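Local structure of hypothetical protein aq_1956 (Aquifex aeolicus, 2YVT) at residues R54-L57 with E61-R64. The protein is of unknown function but belongs to the calcineurin-like metallophosphoesterase superfamily and is probably a metal-dependent phosphoesterase. Sequence-based numbering, arbitrary orientation.
Sequences RAHL and EPNR
The imidazole of His56 and the pyrrolidine ring of Pro62 meet obliquely. The touching atoms are His56 NE2 and Pro62 CG, 3.9 Å apart. His56 CD2 follows at 4.1 Å from the same Pro62 CG, so the CD2-NE2 bond of the imidazole is the part nearest the proline. The His56 ring also meets the ring of Tyr52, one helical turn earlier, with the two planes at about 45°. In His56, CG sits anti to the carbonyl carbon and beside the backbone N (chi1 -77°). This torsion brings the ring end closer to the proline than the start of the side chain is.

Ala55 makes the second half of the contact. Its methyl group points at the loop and is buried. Ala55 CB rests 3.7 Å from Pro62 CA and 3.9 Å from Pro62 CG, so it meets both the backbone and the ring of the proline. Pro62 CG thus touches both the methyl group and the imidazole. The backbones come close here, with Ala55 CA and Pro62 CA 5.2 Å apart. The contact is small, burying 123 Å² in all; the Ala55-Pro62 part is apolar, and His56 adds van der Waals contact with the proline ring.

The backbone N of Asn63 is hydrogen-bonded to Glu51 OE2, which ties the loop back to the same helix, while Asn63 OD1 accepts from Lys65 N and so caps this backbone N at the approach to the next helix. Arg64 NH1 forms a salt bridge with Asp151, and Pro62 also touches Phe152. The centre of the contact lies about 26 Å from the centre of the chain. The contact folds the linker between helix 46-57 and helix 65-86 back on the last turn of the first helix.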
loop_
_atom_site.group_PDB
_atom_site.type_symbol
_atom_site.label_atom_id
_atom_site.label_comp_id
_atom_site.label_asym_id
_atom_site.label_seq_id
_atom_site.Cartn_x
_atom_site.Cartn_y
_atom_site.Cartn_z
ATOM N N ARG A 54 14.919 -13.216 -12.889
ATOM C CA ARG A 54 15.779 -14.153 -13.617
ATOM C C ARG A 54 16.162 -13.609 -14.986
ATOM O O ARG A 54 17.327 -13.678 -15.385
ATOM C CB ARG A 54 15.092 -15.511 -13.793
ATOM C CG ARG A 54 14.959 -16.339 -12.521
ATOM C CD ARG A 54 16.313 -16.779 -11.971
ATOM N NE ARG A 54 17.064 -17.634 -12.899
ATOM C CZ ARG A 54 16.971 -18.961 -12.971
ATOM N NH1 ARG A 54 16.144 -19.637 -12.179
ATOM N NH2 ARG A 54 17.707 -19.620 -13.854
ATOM N N ALA A 55 15.179 -13.048 -15.693
ATOM C CA ALA A 55 15.426 -12.510 -17.026
ATOM C C ALA A 55 16.418 -11.362 -16.976
ATOM O O ALA A 55 17.332 -11.295 -17.790
ATOM C CB ALA A 55 14.127 -12.073 -17.693
ATOM N N HIS A 56 16.254 -10.464 -16.006
ATOM C CA HIS A 56 17.158 -9.338 -15.913
ATOM C C HIS A 56 18.568 -9.735 -15.488
ATOM O O HIS A 56 19.533 -9.220 -16.034
ATOM C CB HIS A 56 16.553 -8.215 -15.072
ATOM C CG HIS A 56 15.526 -7.430 -15.825
ATOM N ND1 HIS A 56 15.816 -6.232 -16.444
ATOM C CD2 HIS A 56 14.235 -7.708 -16.127
ATOM C CE1 HIS A 56 14.736 -5.786 -17.060
ATOM N NE2 HIS A 56 13.762 -6.662 -16.884
ATOM N N LEU A 57 18.680 -10.680 -14.555
ATOM C CA LEU A 57 19.993 -11.202 -14.170
ATOM C C LEU A 57 20.714 -11.887 -15.332
ATOM O O LEU A 57 21.932 -11.766 -15.454
ATOM C CB LEU A 57 19.877 -12.156 -12.980
ATOM C CG LEU A 57 19.418 -11.540 -11.651
ATOM C CD1 LEU A 57 18.943 -12.613 -10.673
ATOM C CD2 LEU A 57 20.497 -10.679 -11.018
ATOM N N GLU A 61 15.245 -11.222 -22.623
ATOM C CA GLU A 61 13.925 -10.610 -22.713
ATOM C C GLU A 61 12.940 -11.350 -21.809
ATOM O O GLU A 61 12.731 -12.544 -21.984
ATOM C CB GLU A 61 13.435 -10.623 -24.167
ATOM C CG GLU A 61 12.116 -9.884 -24.394
ATOM C CD GLU A 61 12.237 -8.389 -24.152
ATOM O OE1 GLU A 61 13.179 -7.764 -24.693
ATOM O OE2 GLU A 61 11.395 -7.842 -23.416
ATOM N N PRO A 62 12.341 -10.647 -20.824
ATOM C CA PRO A 62 11.364 -11.321 -19.967
ATOM C C PRO A 62 10.276 -12.037 -20.760
ATOM O O PRO A 62 9.764 -11.503 -21.751
ATOM C CB PRO A 62 10.779 -10.177 -19.132
ATOM C CG PRO A 62 11.854 -9.175 -19.097
ATOM C CD PRO A 62 12.518 -9.235 -20.440
ATOM N N ASN A 63 9.955 -13.252 -20.334
ATOM C CA ASN A 63 9.024 -14.107 -21.058
ATOM C C ASN A 63 7.582 -13.789 -20.676
ATOM O O ASN A 63 7.115 -14.176 -19.599
ATOM C CB ASN A 63 9.367 -15.574 -20.781
ATOM C CG ASN A 63 8.469 -16.547 -21.515
ATOM O OD1 ASN A 63 7.627 -16.164 -22.338
ATOM N ND2 ASN A 63 8.643 -17.834 -21.211
ATOM N N ARG A 64 6.883 -13.079 -21.563
ATOM C CA ARG A 64 5.512 -12.658 -21.297
ATOM C C ARG A 64 4.512 -13.816 -21.240
ATOM O O ARG A 64 3.385 -13.641 -20.786
ATOM C CB ARG A 64 5.069 -11.576 -22.289
ATOM C CG ARG A 64 5.851 -10.279 -22.144
ATOM C CD ARG A 64 5.263 -9.166 -23.008
ATOM N NE ARG A 64 3.949 -8.749 -22.532
ATOM C CZ ARG A 64 3.745 -7.858 -21.562
ATOM N NH1 ARG A 64 4.773 -7.273 -20.956
ATOM N NH2 ARG A 64 2.507 -7.546 -21.203
#